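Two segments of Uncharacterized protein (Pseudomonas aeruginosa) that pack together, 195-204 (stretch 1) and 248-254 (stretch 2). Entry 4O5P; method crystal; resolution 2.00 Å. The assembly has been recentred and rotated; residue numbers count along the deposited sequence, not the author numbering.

Stretch 1, residues 195-204: GEKKRRAALE
Stretch 2, residues 248-254: NWLQELT

Two α-helical segments, 195-204 and 248-254, cross with their N-to-C directions 63° apart (signed angle -63°) and axes 10.6 Å apart at closest approach, burying 431 Å² in total. In register, Glu-196 CA lies 7.4 Å from Trp-249 CA, and Arg-200 CA 6.6 Å from Leu-253 CA. Asn-248 opens stretch 2 without touching stretch 1; its O accepts the helical bond from Glu-252 N (2.9 Å). Trp-249 points toward the partner (chi1 -63°, m; chi2 1°) and offers one indole face to Arg-199, whose m, t, m side chain (chi4 -85°) lays the guanidinium flat upon it: planes at 5°, centres 3.5 Å apart, Arg-199 CZ 3.3 Å from Trp-249 CD2. The buried cation thus gains a π surface while its edge stays free for hydrogen bonding. Leu-250 (t, p) points away, and Gln-251 (t, t) is out of reach. Glu-252 (chi1 121°, chi2 -148°, both off-well; chi3 -49°) supplies the carboxylate at that edge, forming a salt bridge: Arg-199 NH2 donates to Glu-252 OE1 (3.0 Å) and Arg-199 NE to Glu-252 OE2 (3.2 Å). A water donates to both Glu-252 OE2 (2.9 Å) and Glu-196 O (3.0 Å), linking side chain to backbone. Glu-196 (t, t) brings a like charge near, Glu-196 OE2 to Glu-252 OE1 4.2 Å, while the Arg-199 guanidinium, salt-bridged to Glu-252, supplies opposite charge to that carboxylate. Leu-253 (chi1 -89°, m; chi2 160°, t) starts sideways, but its end reaches stretch 1: Leu-253 CD1 meets Leu-203 CD1 (m, t) at 3.7 Å, an apolar contact beside the polar cluster, while Leu-253 CD2 lies over one face of the Arg-200 guanidinium. Arg-200 (t, t, m; chi4 -78°) extends NH2 to Leu-253 O in a weak hydrogen bond (3.5 Å). Thr-254 (p) points away, its OG1 bonding Leu-250 O (2.8 Å) within the helix.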

# COMPACT_ATOMS: atom_id res chain seq x y z
N GLY A 195 6.53 -19.04 -7.67
CA GLY A 195 6.74 -18.53 -6.32
C GLY A 195 6.46 -19.52 -5.20
O GLY A 195 7.24 -19.63 -4.25
N GLU A 196 5.34 -20.24 -5.31
CA GLU A 196 4.97 -21.21 -4.28
C GLU A 196 6.09 -22.24 -4.09
O GLU A 196 6.59 -22.46 -2.97
CB GLU A 196 3.65 -21.89 -4.67
CG GLU A 196 2.98 -22.64 -3.51
CD GLU A 196 1.63 -23.25 -3.89
OE1 GLU A 196 1.18 -23.05 -5.05
OE2 GLU A 196 1.03 -23.93 -3.03
N LYS A 197 6.52 -22.84 -5.20
CA LYS A 197 7.57 -23.85 -5.15
C LYS A 197 8.85 -23.31 -4.54
O LYS A 197 9.46 -23.97 -3.69
CB LYS A 197 7.86 -24.40 -6.55
CG LYS A 197 6.77 -25.28 -7.11
CD LYS A 197 7.16 -25.82 -8.49
CE LYS A 197 6.08 -26.76 -9.05
NZ LYS A 197 5.91 -28.00 -8.24
N LYS A 198 9.25 -22.12 -4.97
CA LYS A 198 10.50 -21.53 -4.51
C LYS A 198 10.48 -21.19 -3.02
O LYS A 198 11.46 -21.43 -2.31
CB LYS A 198 10.86 -20.29 -5.34
CG LYS A 198 11.13 -20.63 -6.80
CD LYS A 198 11.94 -19.55 -7.48
CE LYS A 198 13.36 -19.50 -6.95
NZ LYS A 198 14.12 -18.40 -7.60
N ARG A 199 9.36 -20.65 -2.55
CA ARG A 199 9.19 -20.31 -1.13
C ARG A 199 9.22 -21.57 -0.25
O ARG A 199 9.91 -21.63 0.79
CB ARG A 199 7.87 -19.56 -0.92
CG ARG A 199 7.82 -18.20 -1.60
CD ARG A 199 6.60 -17.40 -1.16
NE ARG A 199 5.33 -17.91 -1.69
CZ ARG A 199 4.83 -17.61 -2.89
NH1 ARG A 199 5.48 -16.81 -3.72
NH2 ARG A 199 3.66 -18.13 -3.26
N ARG A 200 8.46 -22.59 -0.67
CA ARG A 200 8.45 -23.85 0.10
C ARG A 200 9.83 -24.49 0.15
O ARG A 200 10.31 -24.84 1.23
CB ARG A 200 7.44 -24.85 -0.46
CG ARG A 200 7.39 -26.13 0.37
CD ARG A 200 6.31 -27.07 -0.11
NE ARG A 200 4.97 -26.53 0.06
CZ ARG A 200 4.31 -26.49 1.22
NH1 ARG A 200 4.86 -26.97 2.33
NH2 ARG A 200 3.09 -25.98 1.27
N ALA A 201 10.45 -24.62 -1.02
CA ALA A 201 11.80 -25.18 -1.13
C ALA A 201 12.77 -24.44 -0.22
O ALA A 201 13.48 -25.07 0.58
CB ALA A 201 12.30 -25.15 -2.58
N ALA A 202 12.79 -23.12 -0.31
CA ALA A 202 13.74 -22.35 0.49
C ALA A 202 13.48 -22.49 1.99
O ALA A 202 14.43 -22.47 2.78
CB ALA A 202 13.74 -20.89 0.09
N LEU A 203 12.21 -22.60 2.39
CA LEU A 203 11.90 -22.66 3.83
C LEU A 203 12.07 -24.05 4.44
O LEU A 203 12.21 -24.19 5.66
CB LEU A 203 10.48 -22.18 4.09
CG LEU A 203 10.22 -20.68 3.90
CD1 LEU A 203 8.83 -20.32 4.41
CD2 LEU A 203 11.29 -19.85 4.58
N GLU A 204 12.02 -25.08 3.60
CA GLU A 204 11.99 -26.45 4.10
C GLU A 204 13.12 -26.91 5.03
O GLU A 204 12.83 -27.56 6.04
CB GLU A 204 11.78 -27.45 2.95
CG GLU A 204 10.32 -27.83 2.74
CD GLU A 204 10.10 -29.32 2.90
OE1 GLU A 204 10.78 -30.11 2.19
OE2 GLU A 204 9.26 -29.71 3.74
N ASN A 248 -2.05 -15.16 2.48
CA ASN A 248 -2.25 -16.26 1.51
C ASN A 248 -1.06 -17.22 1.31
O ASN A 248 -1.23 -18.45 1.31
CB ASN A 248 -2.73 -15.72 0.16
CG ASN A 248 -4.21 -15.38 0.17
OD1 ASN A 248 -5.03 -16.19 0.59
ND2 ASN A 248 -4.54 -14.17 -0.25
N TRP A 249 0.14 -16.68 1.12
CA TRP A 249 1.34 -17.52 1.00
C TRP A 249 1.59 -18.35 2.28
O TRP A 249 2.09 -19.48 2.23
CB TRP A 249 2.57 -16.66 0.66
CG TRP A 249 2.45 -15.96 -0.68
CD1 TRP A 249 1.39 -16.01 -1.55
CD2 TRP A 249 3.43 -15.11 -1.30
NE1 TRP A 249 1.66 -15.25 -2.66
CE2 TRP A 249 2.90 -14.68 -2.53
CE3 TRP A 249 4.71 -14.67 -0.93
CZ2 TRP A 249 3.60 -13.83 -3.40
CZ3 TRP A 249 5.41 -13.83 -1.79
CH2 TRP A 249 4.85 -13.42 -3.01
N LEU A 250 1.22 -17.79 3.42
CA LEU A 250 1.41 -18.50 4.67
C LEU A 250 0.41 -19.64 4.74
O LEU A 250 0.75 -20.77 5.14
CB LEU A 250 1.27 -17.55 5.85
CG LEU A 250 1.39 -18.18 7.24
CD1 LEU A 250 2.75 -18.87 7.40
CD2 LEU A 250 1.20 -17.11 8.30
N GLN A 251 -0.83 -19.36 4.34
CA GLN A 251 -1.86 -20.39 4.35
C GLN A 251 -1.47 -21.54 3.44
O GLN A 251 -1.60 -22.71 3.82
CB GLN A 251 -3.21 -19.83 3.92
CG GLN A 251 -4.32 -20.83 4.08
CD GLN A 251 -5.63 -20.35 3.50
OE1 GLN A 251 -5.66 -19.55 2.55
NE2 GLN A 251 -6.74 -20.84 4.06
N GLU A 252 -1.01 -21.20 2.24
CA GLU A 252 -0.51 -22.17 1.27
C GLU A 252 0.62 -23.02 1.88
O GLU A 252 0.66 -24.24 1.69
CB GLU A 252 -0.04 -21.44 -0.00
CG GLU A 252 1.43 -21.66 -0.36
CD GLU A 252 2.10 -20.46 -1.05
OE1 GLU A 252 1.52 -19.92 -2.03
OE2 GLU A 252 3.23 -20.09 -0.60
N LEU A 253 1.54 -22.37 2.60
CA LEU A 253 2.68 -23.08 3.18
C LEU A 253 2.35 -24.01 4.35
O LEU A 253 3.05 -25.00 4.59
CB LEU A 253 3.71 -22.07 3.68
CG LEU A 253 4.75 -21.62 2.65
CD1 LEU A 253 5.38 -20.31 3.09
CD2 LEU A 253 5.80 -22.70 2.52
N THR A 254 1.29 -23.69 5.08
CA THR A 254 1.03 -24.36 6.35
C THR A 254 -0.20 -25.25 6.34
O THR A 254 -0.42 -26.04 7.27
CB THR A 254 0.90 -23.32 7.47
OG1 THR A 254 -0.17 -22.42 7.15
CG2 THR A 254 2.21 -22.54 7.63
O HOH W 1 4.82 -22.48 -0.57